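Long-range contacts in cupin 2 conserved barrel domain protein (Leptotrichia buccalis, PDB 3RNS), which is of unknown function but folds into two cupin-type beta barrels, a scaffold that in relatives often holds a metal ion or small ligand: residues N36-L41 with L103-E108; L56-Y61 with I87-N92. All blocks are in the same frame, centred on the assembly; numbering follows the deposited sequence. Where two conformers were deposited one is given.

Both contacts belong to the N-terminal half of this all-beta chain and to one antiparallel sheet, in which strands 37-44, 101-108, 59-65 and 83-87 follow one another. Contact 1 pairs the first two; contact 2 pairs the last two at their ends, where 83-87 runs out into a loop. Along the chain, L56-Y61 and I87-N92 both fall between N36-L41 and L103-E108, so contact 2 is nested inside contact 1. Their centres are about 11 Å apart. Glu105 OE2 lies 2.7 Å from Tyr61 OH, a probable hydrogen bond linking strand 101-108 to 59-65; with Tyr38 on the other oxygen of Glu105, the polar chain spans three neighbouring strands.

Contact 1 of 2, residues N36-L41 with L103-E108; sequences NSYISL and LIEIGE. With ACT (acetate ion), chain B.
Tyr38 and Ser40 pair with Gly107 and Glu105 through four backbone hydrogen bonds that set strands 37-41 and 103-108 antiparallel, their axes 4.6 Å apart at closest approach. The bonds at Ser40 are the straighter, Ser40 N to Glu105 O reaching 172° at the hydrogen. At the non-hydrogen-bonded pair between them, Ile39 with Ile106, CA-H groups face carbonyl oxygens, with Ile39 CA 3.4 Å from Glu105 O.

Polar side chains gather on the face of Tyr38, Ser40 and Glu105. Tyr38 OH donates to Glu105 OE1 at 2.6 Å, approaching from above the carboxylate plane, while OE1 itself lies in the plane of the ring, at its edge. Glu105 CG stands anti to the backbone N (chi1 178°) and the chain runs on extended; OE2, turned to Tyr61 of strand 59-65, has its own partner. An acetate ion, probably from the crystallisation liquor, accepts a hydrogen bond from Ser40 OG at its OXT, 3.0 Å away.

The Tyr38 ring lies over the backbone of Gly107, whose CA sits 4.0 Å from the ring centroid in a CH-pi contact. An alanine in place of Tyr38 would probably leave Glu105 OE1 without its hydroxyl donor and open a gap above Gly107.

On the other face the packing is apolar: Ile104 lies alongside both neighbours, its CG2 against Ile39 CG2 at 3.5 Å and its CG1 against Leu41 CD2 at 3.7 Å.

Strand 26-33 flanks 37-44, with Arg30 making a cation-pi contact to Tyr38, and strand 59-65 flanks 101-108. Behind the isoleucines, Ile223 of strand 218-225 packs on Ile39 and Ile106, joining this sheet to that of the C-terminal cupin domain.

Contact 2 of 2, residues L56-Y61 with I87-N92; sequences LGNRYY and ITANHN
Arg59 and Ile87 form an antiparallel hydrogen-bonded pair, Arg59 N giving to Ile87 O at 2.9 Å and Ile87 N to Arg59 O at 2.7 Å, both nearly straight, with 177° at the hydrogen in the first. Beyond this pair the backbone bonding between the segments ends, although Asn58 and Thr88 stay close, and the side chain of Asn58 supplies the next bond. Its OD1 accepts the N-H of Ala89 at 3.0 Å, the donor tilted 29° from the amide plane. The same oxygen lies 3.3 Å from Thr88 CA, so the amide end of Asn58 rests against the backbone just where it leaves the sheet. Ala89 points its methyl toward the other segment, where Ala89 CB meets Gly57 C at 3.9 Å.

The pairing joins the start of strand 59-65 to the end of strand 83-87 at the rim of the N-terminal cupin-type barrel. From there residues 88-92 lead into strand 93-97, which belongs to a second, four-stranded sheet. Within this loop His91 ND1 donates to Thr88 O at 3.1 Å, with the oxygen in the plane of the imidazole but the nitrogen well above the carbonyl plane.

On the face shared by Arg59 and Ile87, the Tyr61 ring crosses the isoleucine obliquely, its CE2 coming 3.9 Å from Ile87 CD1. Ile87 also packs on Ile70, Ile72 and Tyr93, side chains of that second sheet. The Arg59 chain is bent at chi2 (-82°), and its end leads away from Ile87; NH1 donates both to Asn58 O and to Glu108 O of the adjoining strand 101-108.

Contact 1 of 2, residues N36-L41 with L103-E108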
ATOM      1  N   ASN A  36       3.916   4.304 -16.482  1.00 49.69           N
ATOM      2  CA  ASN A  36       3.188   5.468 -15.940  0.60 49.33           C
ATOM      3  C   ASN A  36       2.642   5.321 -14.528  1.00 46.99           C
ATOM      4  O   ASN A  36       1.806   6.111 -14.104  1.00 47.32           O
ATOM      5  CB  ASN A  36       2.061   5.922 -16.877  0.60 52.16           C
ATOM      6  CG  ASN A  36       1.637   7.384 -16.630  0.60 53.92           C
ATOM      7  OD1 ASN A  36       2.478   8.282 -16.544  0.60 54.34           O
ATOM      8  ND2 ASN A  36       0.331   7.613 -16.506  0.60 56.21           N
ATOM      9  N   SER A  37       3.167   4.362 -13.763  1.00 43.18           N
ATOM     10  CA  SER A  37       2.869   4.317 -12.346  1.00 40.71           C
ATOM     11  C   SER A  37       3.969   3.502 -11.617  1.00 37.92           C
ATOM     12  O   SER A  37       4.733   2.760 -12.229  1.00 37.23           O
ATOM     13  CB  SER A  37       1.474   3.716 -12.096  1.00 40.03           C
ATOM     14  OG  SER A  37       1.384   2.395 -12.645  1.00 39.97           O
ATOM     15  N   TYR A  38       4.050   3.667 -10.323  1.00 35.68           N
ATOM     16  CA  TYR A  38       5.060   2.963  -9.524  1.00 33.76           C
ATOM     17  C   TYR A  38       4.634   2.892  -8.098  1.00 31.66           C
ATOM     18  O   TYR A  38       3.714   3.601  -7.647  1.00 31.71           O
ATOM     19  CB  TYR A  38       6.406   3.699  -9.597  1.00 34.37           C
ATOM     20  CG  TYR A  38       6.386   5.060  -8.947  1.00 34.90           C
ATOM     21  CD1 TYR A  38       5.976   6.194  -9.649  1.00 40.09           C
ATOM     22  CD2 TYR A  38       6.758   5.217  -7.629  1.00 35.34           C
ATOM     23  CE1 TYR A  38       5.951   7.443  -9.042  1.00 40.17           C
ATOM     24  CE2 TYR A  38       6.723   6.457  -7.009  1.00 36.27           C
ATOM     25  CZ  TYR A  38       6.308   7.556  -7.710  1.00 39.95           C
ATOM     26  OH  TYR A  38       6.254   8.801  -7.075  1.00 41.53           O
ATOM     27  N   ILE A  39       5.344   2.059  -7.359  1.00 30.24           N
ATOM     28  CA  ILE A  39       5.168   1.956  -5.934  1.00 29.16           C
ATOM     29  C   ILE A  39       6.573   2.003  -5.331  1.00 29.08           C
ATOM     30  O   ILE A  39       7.440   1.241  -5.781  1.00 29.08           O
ATOM     31  CB  ILE A  39       4.546   0.612  -5.475  1.00 28.78           C
ATOM     32  CG1 ILE A  39       3.159   0.342  -6.088  1.00 30.36           C
ATOM     33  CG2 ILE A  39       4.375   0.616  -3.965  1.00 27.62           C
ATOM     34  CD1 ILE A  39       2.530  -1.077  -5.661  1.00 26.72           C
ATOM     35  N   SER A  40       6.774   2.891  -4.354  1.00 28.01           N
ATOM     36  CA  SER A  40       8.029   2.997  -3.635  1.00 28.68           C
ATOM     37  C   SER A  40       7.768   2.962  -2.154  1.00 28.48           C
ATOM     38  O   SER A  40       6.651   3.287  -1.732  1.00 29.47           O
ATOM     39  CB  SER A  40       8.750   4.304  -4.000  1.00 29.52           C
ATOM     40  OG  SER A  40       9.264   4.175  -5.298  1.00 29.11           O
ATOM     41  N   LEU A  41       8.797   2.574  -1.391  1.00 27.69           N
ATOM     42  CA  LEU A  41       8.834   2.688   0.050  1.00 28.29           C
ATOM     43  C   LEU A  41       9.840   3.753   0.524  1.00 28.94           C
ATOM     44  O   LEU A  41      10.907   3.943  -0.072  1.00 29.90           O
ATOM     45  CB  LEU A  41       9.198   1.338   0.672  1.00 27.87           C
ATOM     46  CG  LEU A  41       8.421   0.102   0.264  1.00 28.88           C
ATOM     47  CD1 LEU A  41       9.082  -0.984   0.994  1.00 32.63           C
ATOM     48  CD2 LEU A  41       6.904   0.220   0.701  1.00 25.25           C
ATOM     49  N   LEU A 103       6.521   4.974   4.848  1.00 27.39           N
ATOM     50  CA  LEU A 103       5.426   5.261   3.918  1.00 27.25           C
ATOM     51  C   LEU A 103       5.547   4.383   2.720  1.00 27.66           C
ATOM     52  O   LEU A 103       6.687   4.145   2.227  1.00 28.57           O
ATOM     53  CB  LEU A 103       5.529   6.703   3.463  1.00 28.84           C
ATOM     54  CG  LEU A 103       5.396   7.858   4.460  1.00 30.27           C
ATOM     55  CD1 LEU A 103       5.735   9.147   3.782  1.00 31.14           C
ATOM     56  CD2 LEU A 103       3.990   7.899   5.087  1.00 30.55           C
ATOM     57  N   ILE A 104       4.410   3.898   2.214  1.00 28.44           N
ATOM     58  CA  ILE A 104       4.323   3.412   0.855  1.00 28.39           C
ATOM     59  C   ILE A 104       3.884   4.609   0.006  1.00 29.32           C
ATOM     60  O   ILE A 104       2.889   5.256   0.328  1.00 29.39           O
ATOM     61  CB  ILE A 104       3.259   2.276   0.664  1.00 27.93           C
ATOM     62  CG1 ILE A 104       3.451   1.133   1.659  1.00 28.27           C
ATOM     63  CG2 ILE A 104       3.317   1.772  -0.786  1.00 26.43           C
ATOM     64  CD1 ILE A 104       2.426  -0.007   1.529  1.00 29.62           C
ATOM     65  N   GLU A 105       4.601   4.904  -1.082  1.00 29.07           N
ATOM     66  CA  GLU A 105       4.263   5.975  -1.979  1.00 29.98           C
ATOM     67  C   GLU A 105       3.831   5.344  -3.309  1.00 30.47           C
ATOM     68  O   GLU A 105       4.575   4.590  -3.895  1.00 30.33           O
ATOM     69  CB  GLU A 105       5.464   6.918  -2.232  1.00 31.48           C
ATOM     70  CG  GLU A 105       5.160   8.052  -3.224  1.00 32.64           C
ATOM     71  CD  GLU A 105       6.388   8.913  -3.562  1.00 36.16           C
ATOM     72  OE1 GLU A 105       7.008   8.685  -4.622  1.00 40.20           O
ATOM     73  OE2 GLU A 105       6.730   9.831  -2.779  1.00 36.87           O
ATOM     74  N   ILE A 106       2.652   5.694  -3.786  1.00 31.41           N
ATOM     75  CA  ILE A 106       2.113   5.177  -5.032  1.00 32.46           C
ATOM     76  C   ILE A 106       1.965   6.405  -5.899  1.00 35.63           C
ATOM     77  O   ILE A 106       1.362   7.370  -5.476  1.00 36.53           O
ATOM     78  CB  ILE A 106       0.748   4.476  -4.854  1.00 32.72           C
ATOM     79  CG1 ILE A 106       0.807   3.395  -3.777  1.00 30.54           C
ATOM     80  CG2 ILE A 106       0.308   3.822  -6.134  1.00 32.08           C
ATOM     81  CD1 ILE A 106       0.430   3.868  -2.378  1.00 32.48           C
ATOM     82  N   GLY A 107       2.570   6.393  -7.065  1.00 36.76           N
ATOM     83  CA  GLY A 107       2.498   7.508  -7.939  1.00 41.02           C
ATOM     84  C   GLY A 107       2.081   7.184  -9.342  1.00 44.69           C
ATOM     85  O   GLY A 107       2.361   6.094  -9.822  1.00 44.16           O
ATOM     86  N   GLU A 108       1.366   8.134  -9.969  1.00 48.46           N
ATOM     87  CA  GLU A 108       1.155   8.189 -11.423  0.60 51.80           C
ATOM     88  C   GLU A 108       2.231   9.103 -11.975  1.00 53.90           C
ATOM     89  O   GLU A 108       2.421  10.209 -11.453  1.00 54.76           O
ATOM     90  CB  GLU A 108      -0.191   8.817 -11.783  0.60 53.09           C
ATOM     91  CG  GLU A 108      -1.439   7.928 -11.640  0.60 54.95           C
ATOM     92  CD  GLU A 108      -2.470   8.206 -12.750  0.60 60.79           C
ATOM     93  OE1 GLU A 108      -2.864   9.390 -12.934  0.60 64.85           O
ATOM     94  OE2 GLU A 108      -2.868   7.249 -13.464  0.60 63.21           O
TER
HETATM   95  C   ACT B 501      11.583   6.833  -5.678  1.00 64.88           C
HETATM   96  O   ACT B 501      12.595   7.570  -5.896  1.00 65.76           O
HETATM   97  OXT ACT B 501      11.837   5.642  -5.418  1.00 64.35           O
HETATM   98  CH3 ACT B 501      10.185   7.367  -5.723  1.00 63.72           C

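Contact 2 of 2, residues L56-Y61 with I87-N92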
ATOM      1  N   LEU A  56       3.628  16.067 -11.766  1.00 75.15           N
ATOM      2  CA  LEU A  56       2.819  15.920 -12.998  1.00 74.84           C
ATOM      3  C   LEU A  56       1.642  14.927 -12.821  1.00 71.18           C
ATOM      4  O   LEU A  56       0.655  14.993 -13.568  1.00 72.86           O
ATOM      5  CB  LEU A  56       3.684  15.512 -14.211  1.00 76.20           C
ATOM      6  CG  LEU A  56       3.953  16.550 -15.321  1.00 79.99           C
ATOM      7  CD1 LEU A  56       5.134  16.106 -16.212  1.00 80.89           C
ATOM      8  CD2 LEU A  56       2.690  16.842 -16.187  1.00 82.47           C
ATOM      9  N   GLY A  57       1.760  14.007 -11.860  1.00 65.17           N
ATOM     10  CA  GLY A  57       0.660  13.100 -11.507  1.00 61.07           C
ATOM     11  C   GLY A  57       0.379  13.041 -10.015  1.00 56.47           C
ATOM     12  O   GLY A  57       1.154  13.573  -9.195  1.00 55.62           O
ATOM     13  N   ASN A  58      -0.719  12.364  -9.662  1.00 52.85           N
ATOM     14  CA  ASN A  58      -1.147  12.232  -8.278  0.60 49.97           C
ATOM     15  C   ASN A  58      -0.202  11.340  -7.471  1.00 47.15           C
ATOM     16  O   ASN A  58       0.478  10.461  -8.030  1.00 45.58           O
ATOM     17  CB  ASN A  58      -2.574  11.684  -8.201  0.60 49.68           C
ATOM     18  CG  ASN A  58      -3.566  12.497  -9.042  0.60 52.50           C
ATOM     19  OD1 ASN A  58      -3.761  13.685  -8.808  0.60 50.91           O
ATOM     20  ND2 ASN A  58      -4.179  11.851 -10.031  0.60 53.59           N
ATOM     21  N   ARG A  59      -0.165  11.587  -6.171  1.00 44.47           N
ATOM     22  CA  ARG A  59       0.592  10.767  -5.246  1.00 42.94           C
ATOM     23  C   ARG A  59      -0.330  10.336  -4.111  1.00 41.32           C
ATOM     24  O   ARG A  59      -1.186  11.122  -3.653  1.00 42.32           O
ATOM     25  CB  ARG A  59       1.744  11.553  -4.654  1.00 43.37           C
ATOM     26  CG  ARG A  59       2.758  12.089  -5.658  1.00 46.89           C
ATOM     27  CD  ARG A  59       3.756  11.022  -6.054  1.00 48.88           C
ATOM     28  NE  ARG A  59       4.741  11.478  -7.045  1.00 51.32           N
ATOM     29  CZ  ARG A  59       4.542  11.492  -8.368  1.00 55.06           C
ATOM     30  NH1 ARG A  59       3.372  11.143  -8.894  1.00 56.76           N
ATOM     31  NH2 ARG A  59       5.516  11.880  -9.179  1.00 58.28           N
ATOM     32  N   TYR A  60      -0.158   9.095  -3.682  1.00 38.04           N
ATOM     33  CA  TYR A  60      -0.900   8.507  -2.598  1.00 36.41           C
ATOM     34  C   TYR A  60       0.124   7.896  -1.641  1.00 35.23           C
ATOM     35  O   TYR A  60       1.139   7.350  -2.075  1.00 34.48           O
ATOM     36  CB  TYR A  60      -1.828   7.396  -3.109  1.00 36.42           C
ATOM     37  CG  TYR A  60      -2.694   7.844  -4.247  1.00 37.32           C
ATOM     38  CD1 TYR A  60      -3.935   8.371  -4.016  1.00 39.80           C
ATOM     39  CD2 TYR A  60      -2.255   7.744  -5.553  1.00 37.91           C
ATOM     40  CE1 TYR A  60      -4.733   8.852  -5.079  1.00 41.26           C
ATOM     41  CE2 TYR A  60      -3.034   8.201  -6.617  1.00 42.31           C
ATOM     42  CZ  TYR A  60      -4.269   8.761  -6.367  1.00 42.71           C
ATOM     43  OH  TYR A  60      -5.056   9.190  -7.421  1.00 47.28           O
ATOM     44  N   TYR A  61      -0.171   7.976  -0.351  1.00 34.65           N
ATOM     45  CA  TYR A  61       0.685   7.511   0.706  1.00 33.24           C
ATOM     46  C   TYR A  61      -0.098   6.649   1.634  1.00 33.06           C
ATOM     47  O   TYR A  61      -1.223   7.040   2.028  1.00 33.08           O
ATOM     48  CB  TYR A  61       1.222   8.703   1.498  1.00 33.61           C
ATOM     49  CG  TYR A  61       2.224   9.494   0.693  1.00 33.94           C
ATOM     50  CD1 TYR A  61       3.523   9.048   0.567  1.00 34.99           C
ATOM     51  CD2 TYR A  61       1.851  10.650   0.003  1.00 37.03           C
ATOM     52  CE1 TYR A  61       4.455   9.723  -0.175  1.00 35.49           C
ATOM     53  CE2 TYR A  61       2.782  11.344  -0.752  1.00 36.95           C
ATOM     54  CZ  TYR A  61       4.081  10.865  -0.826  1.00 37.26           C
ATOM     55  OH  TYR A  61       5.022  11.481  -1.587  1.00 36.92           O
ATOM     56  N   ILE A  87      -2.559  13.115  -2.544  1.00 49.55           N
ATOM     57  CA  ILE A  87      -2.065  14.455  -2.891  1.00 51.84           C
ATOM     58  C   ILE A  87      -2.229  14.606  -4.396  1.00 54.01           C
ATOM     59  O   ILE A  87      -1.594  13.905  -5.182  1.00 52.93           O
ATOM     60  CB  ILE A  87      -0.585  14.633  -2.461  1.00 50.98           C
ATOM     61  CG1 ILE A  87      -0.449  14.302  -0.963  1.00 49.62           C
ATOM     62  CG2 ILE A  87      -0.103  16.031  -2.767  1.00 52.36           C
ATOM     63  CD1 ILE A  87       0.823  14.683  -0.313  1.00 48.67           C
ATOM     64  N   THR A  88      -3.131  15.494  -4.802  1.00 57.73           N
ATOM     65  CA  THR A  88      -3.415  15.686  -6.229  1.00 60.22           C
ATOM     66  C   THR A  88      -2.234  16.383  -6.972  1.00 61.56           C
ATOM     67  O   THR A  88      -1.410  17.062  -6.366  1.00 60.84           O
ATOM     68  CB  THR A  88      -4.788  16.426  -6.437  1.00 62.51           C
ATOM     69  OG1 THR A  88      -4.807  17.648  -5.691  1.00 65.07           O
ATOM     70  CG2 THR A  88      -5.946  15.555  -5.943  1.00 61.57           C
ATOM     71  N   ALA A  89      -2.169  16.167  -8.286  1.00 63.30           N
ATOM     72  CA  ALA A  89      -1.180  16.785  -9.175  1.00 65.19           C
ATOM     73  C   ALA A  89      -1.128  18.317  -9.047  1.00 67.59           C
ATOM     74  O   ALA A  89      -2.111  18.956  -8.670  1.00 67.89           O
ATOM     75  CB  ALA A  89      -1.482  16.395 -10.640  1.00 66.10           C
ATOM     76  N   ASN A  90       0.051  18.868  -9.352  1.00 69.04           N
ATOM     77  CA  ASN A  90       0.291  20.318  -9.391  0.60 71.60           C
ATOM     78  C   ASN A  90       0.363  20.962  -7.989  1.00 71.16           C
ATOM     79  O   ASN A  90       0.106  22.170  -7.816  1.00 73.42           O
ATOM     80  CB  ASN A  90      -0.743  21.018 -10.302  0.60 74.52           C
ATOM     81  CG  ASN A  90      -0.829  20.378 -11.691  0.60 75.22           C
ATOM     82  OD1 ASN A  90       0.198  20.157 -12.345  0.60 73.87           O
ATOM     83  ND2 ASN A  90      -2.050  20.069 -12.136  0.60 74.93           N
ATOM     84  N   HIS A  91       0.751  20.164  -6.990  1.00 68.60           N
ATOM     85  CA  HIS A  91       0.908  20.671  -5.623  1.00 68.00           C
ATOM     86  C   HIS A  91       2.303  20.444  -5.075  1.00 65.91           C
ATOM     87  O   HIS A  91       2.819  19.308  -5.082  1.00 64.65           O
ATOM     88  CB  HIS A  91      -0.127  20.045  -4.693  1.00 67.42           C
ATOM     89  CG  HIS A  91      -1.516  20.561  -4.916  1.00 71.30           C
ATOM     90  ND1 HIS A  91      -2.469  19.855  -5.621  1.00 74.52           N
ATOM     91  CD2 HIS A  91      -2.105  21.724  -4.547  1.00 74.83           C
ATOM     92  CE1 HIS A  91      -3.587  20.560  -5.672  1.00 77.18           C
ATOM     93  NE2 HIS A  91      -3.391  21.699  -5.028  1.00 77.40           N
ATOM     94  N   ASN A  92       2.917  21.533  -4.615  1.00 65.72           N
ATOM     95  CA  ASN A  92       4.116  21.446  -3.808  1.00 63.93           C
ATOM     96  C   ASN A  92       3.704  20.904  -2.474  1.00 61.35           C
ATOM     97  O   ASN A  92       2.625  21.256  -1.953  1.00 62.39           O
ATOM     98  CB  ASN A  92       4.759  22.806  -3.562  1.00 66.31           C
ATOM     99  CG  ASN A  92       5.432  23.357  -4.788  1.00 69.96           C
ATOM    100  OD1 ASN A  92       6.290  22.707  -5.381  1.00 73.06           O
ATOM    101  ND2 ASN A  92       5.057  24.566  -5.173  1.00 74.81           N
TER